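Local coordinates for protein amidohydrolase (Staphylococcus aureus, PDB 3NUR) that probably hydrolyses a non-peptide carbon-nitrogen bond as a metal-dependent amidohydrolase with a TIM-barrel fold, and binds a calcium ion in this crystal, at residues S24-E28 with G347-L353; F286-G292 with R310-D316. All coordinates share one frame; numbering follows the deposited sequence.

Contact 1: S24-E28 with G347-L353. With CA (calcium ion), chain B.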
ATOM      1  N   SER A  24       2.844  17.601  -4.420  1.00 14.63           N
ATOM      2  CA  SER A  24       3.107  16.277  -3.887  1.00 12.00           C
ATOM      3  C   SER A  24       2.767  15.158  -4.830  1.00 13.69           C
ATOM      4  O   SER A  24       1.998  15.343  -5.786  1.00 13.37           O
ATOM      5  CB  SER A  24       2.342  16.079  -2.577  1.00 14.61           C
ATOM      6  OG  SER A  24       0.936  16.070  -2.790  1.00 13.61           O
ATOM      7  N   ILE A  25       3.343  13.989  -4.544  1.00  8.36           N
ATOM      8  CA  ILE A  25       3.023  12.707  -5.185  1.00  9.08           C
ATOM      9  C   ILE A  25       2.334  11.934  -4.033  1.00 12.59           C
ATOM     10  O   ILE A  25       2.928  11.796  -2.957  1.00 11.34           O
ATOM     11  CB  ILE A  25       4.258  11.943  -5.726  1.00 12.26           C
ATOM     12  CG1 ILE A  25       5.027  12.756  -6.800  1.00 12.19           C
ATOM     13  CG2 ILE A  25       3.832  10.566  -6.301  1.00 13.57           C
ATOM     14  CD1 ILE A  25       6.480  12.186  -7.115  1.00 19.23           C
ATOM     15  N   THR A  26       1.095  11.460  -4.237  1.00  8.20           N
ATOM     16  CA  THR A  26       0.357  10.734  -3.186  1.00  8.11           C
ATOM     17  C   THR A  26       0.270   9.237  -3.568  1.00 11.78           C
ATOM     18  O   THR A  26      -0.025   8.898  -4.730  1.00 11.41           O
ATOM     19  CB  THR A  26      -0.955  11.422  -2.813  1.00 15.06           C
ATOM     20  OG1 THR A  26      -1.726  11.609  -3.988  1.00 13.69           O
ATOM     21  CG2 THR A  26      -0.758  12.782  -2.092  1.00 11.43           C
ATOM     22  N   PHE A  27       0.551   8.353  -2.600  1.00  8.20           N
ATOM     23  CA  PHE A  27       0.736   6.926  -2.868  1.00  8.25           C
ATOM     24  C   PHE A  27      -0.388   5.929  -2.584  1.00 12.10           C
ATOM     25  O   PHE A  27      -0.278   4.764  -2.995  1.00 12.16           O
ATOM     26  CB  PHE A  27       2.050   6.469  -2.234  1.00  9.37           C
ATOM     27  CG  PHE A  27       3.270   6.827  -3.043  1.00  9.03           C
ATOM     28  CD1 PHE A  27       3.868   5.887  -3.879  1.00 10.15           C
ATOM     29  CD2 PHE A  27       3.837   8.099  -2.954  1.00  9.71           C
ATOM     30  CE1 PHE A  27       4.998   6.217  -4.637  1.00  8.99           C
ATOM     31  CE2 PHE A  27       4.987   8.420  -3.688  1.00 10.40           C
ATOM     32  CZ  PHE A  27       5.559   7.475  -4.519  1.00  7.90           C
ATOM     33  N   GLU A  28      -1.431   6.341  -1.845  1.00  8.96           N
ATOM     34  CA  GLU A  28      -2.511   5.402  -1.519  1.00  8.42           C
ATOM     35  C   GLU A  28      -3.806   6.048  -1.919  1.00 12.64           C
ATOM     36  O   GLU A  28      -4.496   6.614  -1.088  1.00 12.63           O
ATOM     37  CB  GLU A  28      -2.478   5.023  -0.016  1.00  9.86           C
ATOM     38  CG  GLU A  28      -3.284   3.763   0.287  1.00 12.73           C
ATOM     39  CD  GLU A  28      -3.469   3.522   1.773  1.00 17.83           C
ATOM     40  OE1 GLU A  28      -4.636   3.480   2.221  1.00 13.92           O
ATOM     41  OE2 GLU A  28      -2.450   3.423   2.498  1.00 11.26           O
ATOM     42  N   GLY A 347       9.527   9.833  -3.449  1.00  9.53           N
ATOM     43  CA  GLY A 347       8.621   9.140  -4.361  1.00  9.94           C
ATOM     44  C   GLY A 347       9.044   9.182  -5.814  1.00 13.45           C
ATOM     45  O   GLY A 347       8.959   8.165  -6.505  1.00 11.39           O
ATOM     46  N   ALA A 348       9.545  10.357  -6.278  1.00 11.57           N
ATOM     47  CA  ALA A 348      10.013  10.513  -7.668  1.00 11.77           C
ATOM     48  C   ALA A 348      11.217   9.574  -7.921  1.00 16.76           C
ATOM     49  O   ALA A 348      11.288   8.936  -8.979  1.00 17.76           O
ATOM     50  CB  ALA A 348      10.414  11.962  -7.913  1.00 12.72           C
ATOM     51  N   LYS A 349      12.104   9.419  -6.917  1.00 14.32           N
ATOM     52  CA  LYS A 349      13.256   8.509  -7.033  1.00 14.50           C
ATOM     53  C   LYS A 349      12.778   7.054  -7.115  1.00 18.24           C
ATOM     54  O   LYS A 349      13.201   6.298  -8.000  1.00 16.61           O
ATOM     55  CB  LYS A 349      14.249   8.710  -5.883  1.00 18.17           C
ATOM     56  CG  LYS A 349      15.052   9.992  -6.040  1.00 32.42           C
ATOM     57  CD  LYS A 349      15.995  10.264  -4.877  1.00 42.04           C
ATOM     58  CE  LYS A 349      16.504  11.696  -4.884  1.00 52.41           C
ATOM     59  NZ  LYS A 349      17.194  12.061  -6.155  1.00 59.84           N
ATOM     60  N   LEU A 350      11.851   6.687  -6.222  1.00 13.86           N
ATOM     61  CA  LEU A 350      11.287   5.337  -6.156  1.00 13.82           C
ATOM     62  C   LEU A 350      10.576   4.927  -7.464  1.00 18.08           C
ATOM     63  O   LEU A 350      10.746   3.794  -7.928  1.00 18.68           O
ATOM     64  CB  LEU A 350      10.292   5.271  -4.977  1.00 13.55           C
ATOM     65  CG  LEU A 350       9.619   3.902  -4.708  1.00 16.88           C
ATOM     66  CD1 LEU A 350      10.660   2.809  -4.470  1.00 16.49           C
ATOM     67  CD2 LEU A 350       8.677   3.997  -3.518  1.00 16.47           C
ATOM     68  N   LEU A 351       9.796   5.846  -8.048  1.00 13.08           N
ATOM     69  CA  LEU A 351       9.018   5.616  -9.274  1.00 14.11           C
ATOM     70  C   LEU A 351       9.819   5.837 -10.572  1.00 18.59           C
ATOM     71  O   LEU A 351       9.278   5.610 -11.660  1.00 18.40           O
ATOM     72  CB  LEU A 351       7.782   6.539  -9.308  1.00 14.73           C
ATOM     73  CG  LEU A 351       6.738   6.419  -8.181  1.00 20.56           C
ATOM     74  CD1 LEU A 351       5.737   7.557  -8.266  1.00 21.49           C
ATOM     75  CD2 LEU A 351       6.018   5.098  -8.215  1.00 25.07           C
ATOM     76  N   GLY A 352      11.051   6.316 -10.445  1.00 16.54           N
ATOM     77  CA  GLY A 352      11.913   6.621 -11.583  1.00 17.38           C
ATOM     78  C   GLY A 352      11.378   7.769 -12.420  1.00 23.14           C
ATOM     79  O   GLY A 352      11.431   7.706 -13.647  1.00 25.20           O
ATOM     80  N   LEU A 353      10.828   8.813 -11.772  1.00 18.25           N
ATOM     81  CA  LEU A 353      10.285   9.985 -12.474  1.00 27.28           C
ATOM     82  C   LEU A 353      11.358  11.024 -12.771  1.00 64.62           C
ATOM     83  O   LEU A 353      12.115  11.398 -11.881  1.00 43.13           O
ATOM     84  CB  LEU A 353       9.106  10.624 -11.712  1.00 27.04           C
ATOM     85  CG  LEU A 353       7.940   9.723 -11.276  1.00 31.94           C
ATOM     86  CD1 LEU A 353       6.844  10.541 -10.631  1.00 32.26           C
ATOM     87  CD2 LEU A 353       7.362   8.909 -12.438  1.00 33.64           C
TER
HETATM   88 CA    CA B 358      -6.549   2.797   1.515  1.00  6.43          CA
HETATM   89  O   HOH W   1      -6.906   2.772   3.668  1.00 15.38           O
HETATM   90  O   HOH W   2      -8.604   1.863   1.488  1.00 19.12           O

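Contact 2: F286-G292 with R310-D316. With CA (calcium ion), chain B.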
ATOM      1  N   PHE A 286      11.624  -0.829   3.293  1.00  9.91           N
ATOM      2  CA  PHE A 286      10.235  -0.386   3.392  1.00  7.96           C
ATOM      3  C   PHE A 286      10.140   1.113   3.307  1.00 11.67           C
ATOM      4  O   PHE A 286      11.071   1.815   3.696  1.00 11.56           O
ATOM      5  CB  PHE A 286       9.605  -0.834   4.742  1.00  9.11           C
ATOM      6  CG  PHE A 286       9.083  -2.251   4.738  1.00  9.97           C
ATOM      7  CD1 PHE A 286       7.722  -2.509   4.587  1.00 10.84           C
ATOM      8  CD2 PHE A 286       9.956  -3.333   4.876  1.00 10.96           C
ATOM      9  CE1 PHE A 286       7.238  -3.826   4.555  1.00 12.07           C
ATOM     10  CE2 PHE A 286       9.470  -4.652   4.858  1.00 13.11           C
ATOM     11  CZ  PHE A 286       8.115  -4.886   4.715  1.00 12.05           C
ATOM     12  N   TYR A 287       8.983   1.605   2.821  1.00  7.97           N
ATOM     13  CA  TYR A 287       8.626   3.024   2.832  1.00  7.75           C
ATOM     14  C   TYR A 287       7.332   3.080   3.641  1.00 10.47           C
ATOM     15  O   TYR A 287       6.542   2.137   3.616  1.00  9.59           O
ATOM     16  CB  TYR A 287       8.343   3.576   1.424  1.00  8.50           C
ATOM     17  CG  TYR A 287       9.608   3.821   0.643  1.00 10.79           C
ATOM     18  CD1 TYR A 287      10.220   5.074   0.641  1.00 12.94           C
ATOM     19  CD2 TYR A 287      10.201   2.801  -0.093  1.00 12.18           C
ATOM     20  CE1 TYR A 287      11.379   5.307  -0.095  1.00 15.80           C
ATOM     21  CE2 TYR A 287      11.355   3.025  -0.840  1.00 13.60           C
ATOM     22  CZ  TYR A 287      11.948   4.278  -0.829  1.00 18.67           C
ATOM     23  OH  TYR A 287      13.078   4.499  -1.575  1.00 18.14           O
ATOM     24  N   ILE A 288       7.120   4.166   4.349  1.00  7.44           N
ATOM     25  CA  ILE A 288       5.910   4.285   5.169  1.00  7.06           C
ATOM     26  C   ILE A 288       5.096   5.508   4.702  1.00  9.52           C
ATOM     27  O   ILE A 288       5.678   6.561   4.438  1.00  9.60           O
ATOM     28  CB  ILE A 288       6.314   4.380   6.670  1.00 10.89           C
ATOM     29  CG1 ILE A 288       6.828   3.016   7.208  1.00 12.97           C
ATOM     30  CG2 ILE A 288       5.165   4.943   7.537  1.00 10.87           C
ATOM     31  CD1 ILE A 288       7.495   3.060   8.583  1.00 19.76           C
ATOM     32  N   THR A 289       3.755   5.391   4.703  1.00  6.90           N
ATOM     33  CA  THR A 289       2.885   6.519   4.366  1.00  5.63           C
ATOM     34  C   THR A 289       1.871   6.779   5.497  1.00  9.79           C
ATOM     35  O   THR A 289       1.630   5.879   6.307  1.00  8.58           O
ATOM     36  CB  THR A 289       2.127   6.340   2.999  1.00  9.84           C
ATOM     37  OG1 THR A 289       0.815   5.768   3.195  1.00 10.36           O
ATOM     38  CG2 THR A 289       2.924   5.621   1.912  1.00  9.77           C
ATOM     39  N   PRO A 290       1.240   7.981   5.522  1.00  7.08           N
ATOM     40  CA  PRO A 290       0.253   8.277   6.568  1.00  8.04           C
ATOM     41  C   PRO A 290      -1.150   7.768   6.241  1.00 10.33           C
ATOM     42  O   PRO A 290      -2.004   7.775   7.122  1.00 10.32           O
ATOM     43  CB  PRO A 290       0.206   9.813   6.587  1.00  9.78           C
ATOM     44  CG  PRO A 290       1.181  10.292   5.561  1.00 13.44           C
ATOM     45  CD  PRO A 290       1.485   9.164   4.667  1.00  8.69           C
ATOM     46  N   SER A 291      -1.432   7.426   4.954  1.00  9.05           N
ATOM     47  CA  SER A 291      -2.796   7.073   4.488  1.00  7.83           C
ATOM     48  C   SER A 291      -3.853   8.101   4.946  1.00 12.18           C
ATOM     49  O   SER A 291      -4.907   7.715   5.463  1.00 11.92           O
ATOM     50  CB  SER A 291      -3.196   5.678   4.965  1.00 10.32           C
ATOM     51  OG  SER A 291      -2.186   4.724   4.720  1.00 14.41           O
ATOM     52  N   GLY A 292      -3.540   9.389   4.824  1.00 11.10           N
ATOM     53  CA  GLY A 292      -4.457  10.464   5.198  1.00 10.73           C
ATOM     54  C   GLY A 292      -4.696  10.654   6.687  1.00 14.25           C
ATOM     55  O   GLY A 292      -5.587  11.423   7.071  1.00 12.14           O
ATOM     56  N   ARG A 310      12.558   7.543   4.095  1.00  9.24           N
ATOM     57  CA  ARG A 310      11.670   6.388   3.937  1.00  9.04           C
ATOM     58  C   ARG A 310      10.198   6.746   4.055  1.00 11.32           C
ATOM     59  O   ARG A 310       9.348   5.850   4.056  1.00 12.06           O
ATOM     60  CB  ARG A 310      12.064   5.278   4.961  1.00  8.50           C
ATOM     61  CG  ARG A 310      13.550   4.850   4.928  1.00 14.47           C
ATOM     62  CD  ARG A 310      14.098   4.474   3.551  1.00  8.39           C
ATOM     63  NE  ARG A 310      13.425   3.289   3.019  1.00 12.34           N
ATOM     64  CZ  ARG A 310      13.873   2.579   1.986  1.00 21.77           C
ATOM     65  NH1 ARG A 310      14.992   2.933   1.363  1.00 17.88           N
ATOM     66  NH2 ARG A 310      13.207   1.508   1.571  1.00 12.18           N
ATOM     67  N   ILE A 311       9.879   8.044   4.117  1.00  7.30           N
ATOM     68  CA  ILE A 311       8.487   8.473   4.254  1.00  7.59           C
ATOM     69  C   ILE A 311       7.934   9.000   2.935  1.00 11.67           C
ATOM     70  O   ILE A 311       8.535   9.872   2.301  1.00 12.08           O
ATOM     71  CB  ILE A 311       8.316   9.495   5.422  1.00  9.86           C
ATOM     72  CG1 ILE A 311       8.838   8.906   6.768  1.00  9.91           C
ATOM     73  CG2 ILE A 311       6.864   9.981   5.549  1.00 10.15           C
ATOM     74  CD1 ILE A 311       9.017   9.962   7.868  1.00 14.77           C
ATOM     75  N   LEU A 312       6.776   8.472   2.540  1.00  8.20           N
ATOM     76  CA  LEU A 312       6.065   8.901   1.333  1.00  7.87           C
ATOM     77  C   LEU A 312       4.739   9.518   1.742  1.00 11.84           C
ATOM     78  O   LEU A 312       4.271   9.245   2.834  1.00 11.87           O
ATOM     79  CB  LEU A 312       5.815   7.711   0.379  1.00  8.10           C
ATOM     80  CG  LEU A 312       7.037   6.956  -0.121  1.00 11.37           C
ATOM     81  CD1 LEU A 312       6.616   5.706  -0.913  1.00 11.59           C
ATOM     82  CD2 LEU A 312       7.951   7.855  -0.950  1.00 12.32           C
ATOM     83  N   TYR A 313       4.157  10.381   0.900  1.00  8.41           N
ATOM     84  CA  TYR A 313       2.894  11.035   1.223  1.00  7.96           C
ATOM     85  C   TYR A 313       1.713  10.266   0.632  1.00  9.33           C
ATOM     86  O   TYR A 313       1.881   9.536  -0.342  1.00  9.31           O
ATOM     87  CB  TYR A 313       2.937  12.506   0.769  1.00  8.90           C
ATOM     88  CG  TYR A 313       2.153  13.473   1.631  1.00  9.83           C
ATOM     89  CD1 TYR A 313       2.043  13.285   3.007  1.00 10.48           C
ATOM     90  CD2 TYR A 313       1.561  14.608   1.077  1.00 10.76           C
ATOM     91  CE1 TYR A 313       1.365  14.203   3.815  1.00  9.09           C
ATOM     92  CE2 TYR A 313       0.880  15.533   1.873  1.00 11.63           C
ATOM     93  CZ  TYR A 313       0.776  15.321   3.238  1.00 15.08           C
ATOM     94  OH  TYR A 313       0.088  16.222   4.018  1.00 13.75           O
ATOM     95  N   ALA A 314       0.548  10.356   1.270  1.00  7.25           N
ATOM     96  CA  ALA A 314      -0.662   9.620   0.843  1.00  6.94           C
ATOM     97  C   ALA A 314      -1.868  10.181   1.569  1.00 11.85           C
ATOM     98  O   ALA A 314      -1.750  10.564   2.735  1.00 11.31           O
ATOM     99  CB  ALA A 314      -0.522   8.132   1.159  1.00  7.40           C
ATOM    100  N   ALA A 315      -3.033  10.192   0.900  1.00  8.90           N
ATOM    101  CA  ALA A 315      -4.273  10.737   1.456  1.00  8.67           C
ATOM    102  C   ALA A 315      -5.360   9.701   1.725  1.00 10.96           C
ATOM    103  O   ALA A 315      -6.313  10.018   2.431  1.00  9.21           O
ATOM    104  CB  ALA A 315      -4.846  11.776   0.486  1.00  9.08           C
ATOM    105  N   ASP A 316      -5.279   8.515   1.093  1.00  8.75           N
ATOM    106  CA  ASP A 316      -6.347   7.485   1.138  1.00  7.86           C
ATOM    107  C   ASP A 316      -7.607   8.023   0.418  1.00 11.20           C
ATOM    108  O   ASP A 316      -8.748   7.647   0.731  1.00 11.13           O
ATOM    109  CB  ASP A 316      -6.651   6.983   2.575  1.00  9.22           C
ATOM    110  CG  ASP A 316      -7.234   5.587   2.606  1.00 12.12           C
ATOM    111  OD1 ASP A 316      -7.087   4.854   1.586  1.00 12.07           O
ATOM    112  OD2 ASP A 316      -7.924   5.242   3.615  1.00 14.75           O
TER
HETATM  113 CA    CA B 358      -6.549   2.797   1.515  1.00  6.43          CA
HETATM  114  O   HOH W   3      -6.706   5.478   6.010  1.00 13.94           O
HETATM  115  O   HOH W   1      -6.906   2.772   3.668  1.00 15.38           O
HETATM  116  O   HOH W   2      -8.604   1.863   1.488  1.00 19.12           O

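Contact 1: S24-E28 with G347-L353
Phe27 meets the last turns of the C-terminal helix at Gly347 and Leu351. Its ring enters edge-on to Gly347, with Phe27 CZ 3.5 Å from the glycine CA; the bare backbone there lets the ring come this close. Leu351 comes from the opposite direction, and both its methyls bear on the outer end of the ring, CD1 lying 3.8 Å from Phe27 CZ. Leu350 CD2 makes a looser contact near CE1.

Beside the ring, Ile25 sends CD1 into the helix end. Ile25 CD1 sits 3.7 Å from Ala348 N and also touches the Ala348 methyl, while Leu353 reaches toward it tip to tip, its CD1 3.9 Å from Ile25 CD1. With CG2 anti to the backbone N, the second branch of Ile25 is left to run past Leu351 CD1, 4.1 Å away. Across this face the two segments hold together by apolar packing alone.

Behind these side chains, a Schellman motif ends the helix: Gly352 has positive phi, and Leu353 N bonds to Ala348 O at 2.8 Å, turning Leu353 back over Ile25. On the strand side, Thr26 OG1 is hydrogen-bonded to Ile89 O of the neighbouring strand. Beyond the corner at Phe27, the extended side chain of Glu28 puts OE1 2.1 Å from the calcium ion, which His30, His192 and Asp316 also bind. The axes of 24-26 and 347-351 cross at 56°; the C-terminal helix packs on the outside of the first strand of the TIM barrel, and the metal site lies at the C-terminal ends of the barrel strands, as in other amidohydrolases.

Contact 2: F286-G292 with R310-D316
Ile288 and Ile311 form a single parallel bridge: Ile288 N donates to Arg310 O at 2.8 Å, and Ile288 O receives Leu312 N at 2.9 Å. The two segments run broadly the same way, their end-to-end directions 36° apart. Further on, Gly292 N bonds to Ala314 O, approaching from above the carbonyl plane, and the CA of Gly292 lies close against Ala315 O.

Among the side chains, Arg310 bends at both chi2 and chi3, folding its guanidinium flat over one face of Tyr287. The planes are 20° apart, and Arg310 CZ stands 4.0 Å from the centroid of the Tyr287 ring, a cation-pi stack. From the guanidinium edge, Arg310 NE donates to Phe286 O at 2.9 Å, with a weak second bond from NH2, whose other partner is Asn248 OD1. Leu312 crosses Tyr287 at an angle, its CD1 3.6 Å from the tyrosine CB. Pro290 rests its CD on Leu312 O, and its CG meets the Tyr313 ring obliquely, while the Ala314 methyl meets Thr289.

At the metal end, Asp316 OD1 binds the calcium ion at 2.1 Å. A water donates to both Asp316 OD2 and Ser291 O, joining the carboxylate to the facing backbone. The bonds to Phe286 O help to hold the stacked guanidinium, and the water between Ser291 O and Asp316 OD2 probably helps to orient the metal-binding aspartate.

From the N terminus, the chain lays down 24-28 and then runs through nearly the whole barrel before 347-353 returns to it, so contact 1 closes a very long loop. Contact 2 falls within that span: 286-292 leads into helix 296-306, after which the chain comes back alongside as the loop segment 310-316, closing a short loop. The two contacts meet directly. Phe27 N probably bonds to Tyr313 O, so that 310-316, already paired with 286-292, lies between strands 24-31 and 286-288, and Glu28 OE2 probably bonds to Ser291 OG. Leu312 packs against Gly347. Glu28 and Asp316 both bind the calcium ion, which also carries two waters, uniting early and late parts of the barrel.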